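Local coordinates for protein 23S rRNA-specific endonuclease VapC20 (Mycobacterium tuberculosis H37Rv, PDB 5WZF) that cleaves 23S ribosomal RNA in the sarcin-ricin loop as the magnesium-dependent PIN-domain toxin of a type II toxin-antitoxin system, at residues S42-V47 with N125-D130; G55-L60 with V71-I76; R83-T88 with F115-K120; E97-H102 with Y107-A112. All blocks are in the same frame, centred on the assembly; numbering follows the deposited sequence.

Contacts 2 and 4 are buried helix-helix packings with centres about 22 Å apart, whereas contacts 1 and 3 are partly buried. Contact 3 involves strand 82-85, outermost in this chain's parallel sheet; contact 1 spans two inner strands with 14-17 between them. Their strands 46-50 and 82-85 are neighbours, joined by V47 O to R83 N at 2.8 Å. Contacts 3 and 4 both use helix 109-121, and F115 of contact 3 packs on W98 and Y107 of contact 4. The chemistry follows the place: contact 1 is a tyrosine hydroxyl against backbone, contact 3 adds a salt bridge to a valine pair, and contacts 2 and 4 rest on tryptophans and alanines.

Contact 1: S42-V47 with N125-D130; sequences SKPPVV and NAYAFD
K43 CB meets the Y127 ring obliquely, 4.0 Å from Y127 CE2, and the ring's outer end does most of the touching. Elsewhere the same ring meets that of F21, with their planes at about 45°. The closest approach is K43 CA to Y127 OH, at 3.3 Å, and K43 CB follows at 3.6 Å from the same oxygen. No hydrogen bond links the two segments. The Y127 hydroxyl is instead bonded to the backbone O of L39, and this ties strand 125-127 to the end of helix 33-41. K43 starts toward the tyrosine but then turns off: CG sits between the backbone N and the carbonyl carbon (chi1 70°), and the chain carries NZ away to W40, where it bonds the backbone O and makes a cation-pi contact with the ring. In this PIN domain the Y127 side chain lies about 6 Å from that of D18, a predicted magnesium ligand. The contact thus joins the loop between helix 33-41 and strand 46-50 to strand 125-127. Strand 14-17 runs between these two strands in the parallel sheet, and its I15 touches both P44 and Y127.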
# COMPACT_ATOMS: atom_id res chain seq x y z
N SER B 42 -1.65 13.22 -24.17
CA SER B 42 -2.75 14.19 -24.25
C SER B 42 -3.22 14.64 -22.86
O SER B 42 -4.29 15.22 -22.72
CB SER B 42 -3.92 13.60 -25.03
OG SER B 42 -4.46 12.47 -24.36
N LYS B 43 -2.40 14.36 -21.84
CA LYS B 43 -2.76 14.71 -20.47
C LYS B 43 -2.76 16.22 -20.26
O LYS B 43 -2.08 16.96 -20.98
CB LYS B 43 -1.79 14.04 -19.49
CG LYS B 43 -0.38 14.60 -19.51
CD LYS B 43 0.52 13.84 -18.55
CE LYS B 43 1.97 14.28 -18.70
NZ LYS B 43 2.46 14.07 -20.10
N PRO B 44 -3.54 16.69 -19.27
CA PRO B 44 -3.57 18.11 -18.88
C PRO B 44 -2.30 18.52 -18.13
O PRO B 44 -1.50 17.65 -17.78
CB PRO B 44 -4.81 18.18 -17.97
CG PRO B 44 -4.93 16.83 -17.40
CD PRO B 44 -4.52 15.90 -18.51
N PRO B 45 -2.10 19.83 -17.90
CA PRO B 45 -0.87 20.30 -17.24
C PRO B 45 -0.72 19.86 -15.78
O PRO B 45 0.40 19.68 -15.32
CB PRO B 45 -0.99 21.82 -17.32
CG PRO B 45 -2.45 22.08 -17.45
CD PRO B 45 -2.96 20.96 -18.30
N VAL B 46 -1.84 19.70 -15.06
CA VAL B 46 -1.78 19.35 -13.65
C VAL B 46 -1.95 17.84 -13.44
O VAL B 46 -3.04 17.30 -13.63
CB VAL B 46 -2.84 20.11 -12.84
CG1 VAL B 46 -2.69 19.80 -11.36
CG2 VAL B 46 -2.72 21.60 -13.10
N VAL B 47 -0.87 17.18 -13.04
CA VAL B 47 -0.87 15.73 -12.88
C VAL B 47 -0.50 15.32 -11.46
O VAL B 47 0.59 15.61 -10.98
CB VAL B 47 0.11 15.08 -13.87
CG1 VAL B 47 0.13 13.57 -13.69
CG2 VAL B 47 -0.28 15.44 -15.30
N ASN B 125 -11.29 13.71 -12.74
CA ASN B 125 -10.70 12.84 -13.76
C ASN B 125 -9.54 12.00 -13.22
O ASN B 125 -8.62 12.52 -12.60
CB ASN B 125 -10.22 13.66 -14.95
CG ASN B 125 -11.36 14.31 -15.70
OD1 ASN B 125 -12.46 13.75 -15.80
ND2 ASN B 125 -11.12 15.50 -16.23
N ALA B 126 -9.59 10.70 -13.49
CA ALA B 126 -8.51 9.82 -13.09
C ALA B 126 -7.91 9.11 -14.29
O ALA B 126 -8.63 8.65 -15.18
CB ALA B 126 -9.00 8.80 -12.07
N TYR B 127 -6.58 9.02 -14.33
CA TYR B 127 -5.94 8.12 -15.26
C TYR B 127 -5.90 6.75 -14.60
O TYR B 127 -5.08 6.49 -13.71
CB TYR B 127 -4.54 8.59 -15.65
CG TYR B 127 -4.53 9.48 -16.88
CD1 TYR B 127 -5.68 10.12 -17.30
CD2 TYR B 127 -3.38 9.65 -17.63
CE1 TYR B 127 -5.69 10.92 -18.42
CE2 TYR B 127 -3.37 10.45 -18.76
CZ TYR B 127 -4.53 11.08 -19.15
OH TYR B 127 -4.54 11.88 -20.27
N ALA B 128 -6.81 5.88 -15.02
CA ALA B 128 -6.97 4.58 -14.40
C ALA B 128 -7.72 3.67 -15.35
O ALA B 128 -8.42 4.14 -16.24
CB ALA B 128 -7.73 4.70 -13.09
N PHE B 129 -7.55 2.37 -15.15
CA PHE B 129 -8.28 1.38 -15.91
C PHE B 129 -9.05 0.50 -14.92
O PHE B 129 -8.96 0.71 -13.71
CB PHE B 129 -7.33 0.55 -16.78
CG PHE B 129 -6.44 1.38 -17.68
CD1 PHE B 129 -6.95 2.03 -18.79
CD2 PHE B 129 -5.07 1.48 -17.42
CE1 PHE B 129 -6.13 2.78 -19.61
CE2 PHE B 129 -4.25 2.23 -18.24
CZ PHE B 129 -4.77 2.88 -19.34
N ASP B 130 -9.83 -0.45 -15.44
CA ASP B 130 -10.50 -1.49 -14.64
C ASP B 130 -11.71 -1.03 -13.80
O ASP B 130 -12.31 -1.83 -13.09
CB ASP B 130 -9.48 -2.18 -13.72
CG ASP B 130 -8.29 -2.73 -14.49
OD1 ASP B 130 -8.49 -3.18 -15.64
OD2 ASP B 130 -7.16 -2.70 -13.96

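Contact 2: G55-L60 with V71-I76; sequences GETWTL and VAAAAI
With its CG anti to the backbone N (chi1 164°), W58 swings its six-membered ring across to helix 67-74, although its CB does not face that helix. There CZ3 lies 3.6 Å from V71 N and CE3 4.1 Å from A74 CB, both meeting the ring obliquely. V71 points its CB away, yet its CG2 branch, beside the backbone N, still comes within 4.1 Å of W58 CZ3. The preceding residue, T57, turns its methyl to the partner helix: CG2 is anti to the backbone N (chi1 -63° for OG1) and touches A73 CB at 3.7 Å. The other branch, OG1, is bonded to the backbone O of V53. Small side chains at A73 and A74 let the backbones come close, with the CA atoms of W58 and A73 only 5.9 Å apart: close helix-helix packing through alanines within the PIN domain. The indole NE1 is spoken for by a backbone atom of the neighbouring subunit, and H67 meets the ring at about a right angle. No hydrogen bond crosses between 55-60 and 71-76, which implies that the helices are held here by apolar packing, with W58 also serving the dimer interface.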
# COMPACT_ATOMS: atom_id res chain seq x y z
N GLY B 55 3.81 3.56 -4.22
CA GLY B 55 4.23 2.36 -3.53
C GLY B 55 3.65 1.10 -4.16
O GLY B 55 4.36 0.12 -4.37
N GLU B 56 2.36 1.15 -4.46
CA GLU B 56 1.67 -0.00 -5.03
C GLU B 56 2.20 -0.27 -6.43
O GLU B 56 2.30 -1.42 -6.86
CB GLU B 56 0.16 0.24 -5.05
CG GLU B 56 -0.67 -0.96 -5.50
CD GLU B 56 -2.15 -0.62 -5.65
OE1 GLU B 56 -2.46 0.55 -5.95
OE2 GLU B 56 -2.98 -1.52 -5.46
N THR B 57 2.56 0.81 -7.12
CA THR B 57 3.13 0.73 -8.46
C THR B 57 4.51 0.09 -8.45
O THR B 57 4.81 -0.76 -9.30
CB THR B 57 3.21 2.13 -9.10
OG1 THR B 57 1.89 2.65 -9.25
CG2 THR B 57 3.90 2.06 -10.47
N TRP B 58 5.36 0.48 -7.51
CA TRP B 58 6.65 -0.19 -7.32
C TRP B 58 6.46 -1.70 -7.20
O TRP B 58 7.09 -2.48 -7.91
CB TRP B 58 7.38 0.32 -6.08
CG TRP B 58 8.51 -0.60 -5.66
CD1 TRP B 58 8.41 -1.70 -4.86
CD2 TRP B 58 9.88 -0.51 -6.06
NE1 TRP B 58 9.64 -2.30 -4.73
CE2 TRP B 58 10.56 -1.59 -5.46
CE3 TRP B 58 10.60 0.39 -6.85
CZ2 TRP B 58 11.93 -1.80 -5.62
CZ3 TRP B 58 11.96 0.17 -7.02
CH2 TRP B 58 12.61 -0.91 -6.41
N THR B 59 5.58 -2.09 -6.29
CA THR B 59 5.41 -3.49 -5.95
C THR B 59 4.94 -4.29 -7.15
O THR B 59 5.44 -5.37 -7.43
CB THR B 59 4.44 -3.65 -4.78
OG1 THR B 59 4.98 -2.98 -3.63
CG2 THR B 59 4.22 -5.13 -4.45
N LEU B 60 3.98 -3.73 -7.88
CA LEU B 60 3.42 -4.38 -9.06
C LEU B 60 4.46 -4.53 -10.17
O LEU B 60 4.61 -5.61 -10.74
CB LEU B 60 2.21 -3.58 -9.56
CG LEU B 60 1.34 -4.22 -10.65
CD1 LEU B 60 0.89 -5.60 -10.23
CD2 LEU B 60 0.14 -3.33 -10.93
N VAL B 71 12.36 0.68 -10.57
CA VAL B 71 13.15 1.86 -10.24
C VAL B 71 12.64 3.09 -11.00
O VAL B 71 12.66 4.21 -10.49
CB VAL B 71 14.65 1.61 -10.52
CG1 VAL B 71 15.43 2.91 -10.55
CG2 VAL B 71 15.23 0.67 -9.48
N ALA B 72 12.16 2.86 -12.21
CA ALA B 72 11.56 3.93 -13.01
C ALA B 72 10.37 4.56 -12.29
O ALA B 72 10.20 5.78 -12.30
CB ALA B 72 11.14 3.41 -14.37
N ALA B 73 9.56 3.72 -11.65
CA ALA B 73 8.40 4.20 -10.91
C ALA B 73 8.81 4.95 -9.65
O ALA B 73 8.18 5.93 -9.26
CB ALA B 73 7.48 3.04 -10.56
N ALA B 74 9.88 4.47 -9.01
CA ALA B 74 10.41 5.12 -7.81
C ALA B 74 10.81 6.56 -8.11
O ALA B 74 10.66 7.45 -7.27
CB ALA B 74 11.60 4.33 -7.28
N ALA B 75 11.31 6.79 -9.32
CA ALA B 75 11.82 8.09 -9.71
C ALA B 75 10.73 9.14 -9.89
O ALA B 75 11.02 10.34 -9.89
CB ALA B 75 12.62 7.97 -10.98
N ILE B 76 9.49 8.69 -10.05
CA ILE B 76 8.37 9.61 -10.21
C ILE B 76 8.25 10.51 -8.98
O ILE B 76 7.84 11.67 -9.08
CB ILE B 76 7.04 8.84 -10.43
CG1 ILE B 76 7.12 7.98 -11.69
CG2 ILE B 76 5.86 9.81 -10.52
CD1 ILE B 76 5.88 7.13 -11.93

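Contact 3: R83-T88 with F115-K120; sequences RVEHVT and FAVMRK
K120 NZ donates to E85 OE2 at 3.1 Å, a salt bridge between strand 82-85 and helix 109-121. The ammonium approaches that oxygen on its syn side, 24° out of the carboxylate plane, and the two side chains cross at about a right angle. K120 gets there fully extended, whereas E85 bends at its second torsion (chi2 81°). The other oxygen, OE1, has a long, weak ion pair with K121. A water is the second acceptor for K120 NZ, at 3.3 Å, and also bonds T88 OG1 at 3.1 Å, bridging the two. T88 is the N-cap of helix 89-101, and its hydroxyl is bonded to L91 N as well. Beneath these polar groups, V117 CG2 meets V87 CG2 at 3.9 Å, while its CG1 branch passes E85 CG at 4.2 Å as those two side chains run past each other in opposite directions. V87 N is satisfied by N51 OD1. Helix 109-121 is thereby packed on the sheet of the PIN domain, against strand 82-85, outermost in this chain's sheet, and the loop into helix 89-101; V117 also reaches M48 of strand 46-50 and L91 of helix 89-101.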
# COMPACT_ATOMS: atom_id res chain seq x y z
N ARG B 83 2.80 15.92 -9.34
CA ARG B 83 2.59 16.23 -7.94
C ARG B 83 2.29 14.96 -7.16
O ARG B 83 1.33 14.25 -7.46
CB ARG B 83 1.44 17.23 -7.78
CG ARG B 83 1.53 18.42 -8.72
CD ARG B 83 0.49 19.47 -8.39
NE ARG B 83 0.49 20.56 -9.36
CZ ARG B 83 -0.19 21.69 -9.22
NH1 ARG B 83 -0.13 22.63 -10.16
NH2 ARG B 83 -0.92 21.90 -8.13
N VAL B 84 3.12 14.66 -6.17
CA VAL B 84 2.94 13.45 -5.38
C VAL B 84 2.42 13.79 -3.99
O VAL B 84 3.15 14.30 -3.14
CB VAL B 84 4.24 12.65 -5.27
CG1 VAL B 84 4.00 11.36 -4.49
CG2 VAL B 84 4.81 12.35 -6.65
N GLU B 85 1.14 13.51 -3.77
CA GLU B 85 0.49 13.81 -2.50
C GLU B 85 0.78 12.75 -1.45
O GLU B 85 0.51 11.57 -1.67
CB GLU B 85 -1.02 13.94 -2.71
CG GLU B 85 -1.83 14.13 -1.43
CD GLU B 85 -1.81 15.56 -0.93
OE1 GLU B 85 -1.29 16.44 -1.65
OE2 GLU B 85 -2.33 15.81 0.18
N HIS B 86 1.36 13.16 -0.32
CA HIS B 86 1.48 12.26 0.83
C HIS B 86 0.17 12.29 1.61
O HIS B 86 -0.18 13.30 2.21
CB HIS B 86 2.64 12.67 1.74
CG HIS B 86 2.73 11.86 3.00
ND1 HIS B 86 3.49 10.72 3.09
CD2 HIS B 86 2.14 12.02 4.20
CE1 HIS B 86 3.37 10.21 4.31
NE2 HIS B 86 2.55 10.99 5.00
N VAL B 87 -0.55 11.17 1.59
CA VAL B 87 -1.85 11.11 2.26
C VAL B 87 -1.68 11.31 3.76
O VAL B 87 -0.97 10.55 4.42
CB VAL B 87 -2.55 9.77 1.99
CG1 VAL B 87 -3.93 9.76 2.62
CG2 VAL B 87 -2.66 9.52 0.48
N THR B 88 -2.32 12.34 4.29
CA THR B 88 -2.21 12.68 5.70
C THR B 88 -2.97 11.69 6.58
O THR B 88 -3.79 10.91 6.09
CB THR B 88 -2.75 14.09 5.99
OG1 THR B 88 -4.16 14.12 5.76
CG2 THR B 88 -2.07 15.11 5.08
N PHE B 115 -9.49 8.02 -3.72
CA PHE B 115 -10.78 8.70 -3.78
C PHE B 115 -10.78 9.90 -2.86
O PHE B 115 -11.29 10.97 -3.21
CB PHE B 115 -11.92 7.75 -3.41
CG PHE B 115 -12.00 6.51 -4.26
CD1 PHE B 115 -11.45 6.48 -5.53
CD2 PHE B 115 -12.62 5.37 -3.77
CE1 PHE B 115 -11.53 5.34 -6.31
CE2 PHE B 115 -12.70 4.22 -4.55
CZ PHE B 115 -12.15 4.21 -5.82
N ALA B 116 -10.22 9.72 -1.67
CA ALA B 116 -10.17 10.78 -0.66
C ALA B 116 -9.30 11.95 -1.11
O ALA B 116 -9.62 13.10 -0.84
CB ALA B 116 -9.67 10.23 0.66
N VAL B 117 -8.20 11.64 -1.79
CA VAL B 117 -7.32 12.68 -2.32
C VAL B 117 -8.06 13.49 -3.39
O VAL B 117 -8.00 14.72 -3.40
CB VAL B 117 -6.02 12.10 -2.91
CG1 VAL B 117 -5.24 13.18 -3.67
CG2 VAL B 117 -5.15 11.50 -1.81
N MET B 118 -8.77 12.79 -4.27
CA MET B 118 -9.47 13.45 -5.36
C MET B 118 -10.59 14.34 -4.83
O MET B 118 -10.82 15.44 -5.34
CB MET B 118 -10.03 12.42 -6.36
CG MET B 118 -8.95 11.65 -7.12
SD MET B 118 -9.60 10.42 -8.27
CE MET B 118 -10.36 11.46 -9.51
N ARG B 119 -11.29 13.88 -3.79
CA ARG B 119 -12.32 14.69 -3.16
C ARG B 119 -11.70 15.93 -2.53
O ARG B 119 -12.24 17.03 -2.64
CB ARG B 119 -13.08 13.88 -2.09
CG ARG B 119 -13.99 12.80 -2.65
CD ARG B 119 -14.99 12.32 -1.59
NE ARG B 119 -14.34 11.74 -0.42
CZ ARG B 119 -13.94 10.47 -0.32
NH1 ARG B 119 -14.13 9.64 -1.34
NH2 ARG B 119 -13.36 10.03 0.79
N LYS B 120 -10.57 15.75 -1.86
CA LYS B 120 -9.87 16.86 -1.22
C LYS B 120 -9.40 17.89 -2.24
O LYS B 120 -9.52 19.10 -2.03
CB LYS B 120 -8.68 16.35 -0.40
CG LYS B 120 -7.76 17.44 0.10
CD LYS B 120 -6.51 16.87 0.78
CE LYS B 120 -5.55 17.98 1.20
NZ LYS B 120 -4.36 17.44 1.91
O HOH W 1 -5.93 16.29 4.52

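Contact 4: E97-H102 with Y107-A112; sequences EWLVRH and YSFVDA
W98 sends the edge of its six-membered ring into the face of Y107, a T-shaped pair with centroids 4.9 Å apart and planes at 68°. W98 CH2 stands over the centre of the tyrosine ring, 3.6 Å from Y107 CD2. The tryptophan CG is anti to the backbone N (chi1 -169°), which throws the indole across to helix 109-121, and on the way its CE3 passes 4.0 Å from A112 CB. One face of the indole is occupied by the H102 ring, whose CD2 lies over its centre; H102 ND1 is bonded to E104. L99 keeps CG beside the backbone N (chi1 -79°) and so reaches A112: L99 CG to A112 CB is 3.5 Å. Its methyls then diverge, CD1 to the edge of the F109 ring at 3.9 Å from F109 CD1, and CD2 to 4.1 Å from Y107 CB. S108 caps the start of helix 109-121, its OG accepting from the N of D111, a predicted magnesium ligand, at 3.0 Å. The contact packs the end of helix 89-101 against the start of helix 109-121; F115 of the latter adds an edge-to-face partner for W98, and a neighbouring subunit packs on L99 and F109.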
# COMPACT_ATOMS: atom_id res chain seq x y z
N GLU B 97 -13.04 5.15 7.27
CA GLU B 97 -14.48 5.28 7.53
C GLU B 97 -15.25 4.99 6.25
O GLU B 97 -16.29 4.34 6.27
CB GLU B 97 -14.82 6.67 8.05
CG GLU B 97 -14.15 7.02 9.37
CD GLU B 97 -14.41 8.45 9.81
OE1 GLU B 97 -15.10 9.18 9.07
OE2 GLU B 97 -13.92 8.84 10.89
N TRP B 98 -14.70 5.46 5.13
CA TRP B 98 -15.29 5.24 3.81
C TRP B 98 -15.33 3.74 3.50
O TRP B 98 -16.35 3.21 3.06
CB TRP B 98 -14.49 6.00 2.75
CG TRP B 98 -15.14 6.07 1.40
CD1 TRP B 98 -15.93 7.08 0.92
CD2 TRP B 98 -15.03 5.11 0.34
NE1 TRP B 98 -16.33 6.79 -0.37
CE2 TRP B 98 -15.79 5.59 -0.74
CE3 TRP B 98 -14.37 3.88 0.21
CZ2 TRP B 98 -15.90 4.89 -1.94
CZ3 TRP B 98 -14.49 3.19 -0.98
CH2 TRP B 98 -15.25 3.69 -2.04
N LEU B 99 -14.20 3.06 3.73
CA LEU B 99 -14.08 1.63 3.48
C LEU B 99 -15.08 0.81 4.29
O LEU B 99 -15.70 -0.12 3.77
CB LEU B 99 -12.66 1.15 3.78
CG LEU B 99 -11.59 1.43 2.73
CD1 LEU B 99 -10.20 1.12 3.28
CD2 LEU B 99 -11.84 0.67 1.43
N VAL B 100 -15.21 1.15 5.56
CA VAL B 100 -16.11 0.44 6.46
C VAL B 100 -17.56 0.64 6.01
O VAL B 100 -18.39 -0.25 6.13
CB VAL B 100 -15.93 0.90 7.93
CG1 VAL B 100 -17.00 0.30 8.83
CG2 VAL B 100 -14.54 0.53 8.44
N ARG B 101 -17.84 1.82 5.47
CA ARG B 101 -19.19 2.19 5.07
C ARG B 101 -19.60 1.59 3.72
O ARG B 101 -20.76 1.25 3.51
CB ARG B 101 -19.32 3.71 5.04
CG ARG B 101 -20.70 4.23 4.69
CD ARG B 101 -20.83 5.72 4.97
NE ARG B 101 -19.91 6.53 4.17
CZ ARG B 101 -18.81 7.10 4.64
NH1 ARG B 101 -18.47 6.96 5.92
NH2 ARG B 101 -18.04 7.82 3.84
N HIS B 102 -18.64 1.45 2.81
CA HIS B 102 -18.96 1.03 1.44
C HIS B 102 -18.79 -0.47 1.20
O HIS B 102 -17.82 -0.90 0.58
CB HIS B 102 -18.10 1.81 0.44
CG HIS B 102 -18.60 3.20 0.19
ND1 HIS B 102 -19.45 3.50 -0.85
CD2 HIS B 102 -18.38 4.36 0.84
CE1 HIS B 102 -19.73 4.79 -0.83
NE2 HIS B 102 -19.09 5.34 0.19
N TYR B 107 -13.46 -2.71 -2.53
CA TYR B 107 -12.51 -1.62 -2.74
C TYR B 107 -11.23 -1.86 -1.94
O TYR B 107 -11.29 -2.32 -0.80
CB TYR B 107 -13.12 -0.27 -2.34
CG TYR B 107 -14.20 0.23 -3.27
CD1 TYR B 107 -13.87 0.74 -4.52
CD2 TYR B 107 -15.53 0.23 -2.89
CE1 TYR B 107 -14.85 1.21 -5.38
CE2 TYR B 107 -16.52 0.70 -3.74
CZ TYR B 107 -16.17 1.20 -4.98
OH TYR B 107 -17.15 1.67 -5.83
N SER B 108 -10.09 -1.54 -2.54
CA SER B 108 -8.81 -1.64 -1.86
C SER B 108 -8.56 -0.41 -1.01
O SER B 108 -9.18 0.64 -1.22
CB SER B 108 -7.67 -1.80 -2.86
OG SER B 108 -7.37 -0.57 -3.49
N PHE B 109 -7.66 -0.53 -0.04
CA PHE B 109 -7.25 0.61 0.77
C PHE B 109 -6.65 1.73 -0.08
O PHE B 109 -6.95 2.91 0.13
CB PHE B 109 -6.25 0.19 1.83
CG PHE B 109 -5.65 1.33 2.60
CD1 PHE B 109 -6.37 1.96 3.60
CD2 PHE B 109 -4.38 1.79 2.31
CE1 PHE B 109 -5.83 3.02 4.30
CE2 PHE B 109 -3.83 2.84 3.01
CZ PHE B 109 -4.55 3.46 4.01
N VAL B 110 -5.78 1.38 -1.02
CA VAL B 110 -5.15 2.38 -1.87
C VAL B 110 -6.20 3.15 -2.67
O VAL B 110 -6.12 4.38 -2.81
CB VAL B 110 -4.10 1.75 -2.82
CG1 VAL B 110 -3.63 2.76 -3.84
CG2 VAL B 110 -2.92 1.22 -2.02
N ASP B 111 -7.19 2.44 -3.19
CA ASP B 111 -8.28 3.09 -3.92
C ASP B 111 -9.03 4.07 -3.01
O ASP B 111 -9.32 5.20 -3.42
CB ASP B 111 -9.25 2.06 -4.50
CG ASP B 111 -8.69 1.38 -5.74
OD1 ASP B 111 -7.63 1.80 -6.24
OD2 ASP B 111 -9.34 0.43 -6.22
N ALA B 112 -9.32 3.65 -1.79
CA ALA B 112 -10.05 4.51 -0.86
C ALA B 112 -9.27 5.79 -0.57
O ALA B 112 -9.86 6.87 -0.47
CB ALA B 112 -10.34 3.77 0.43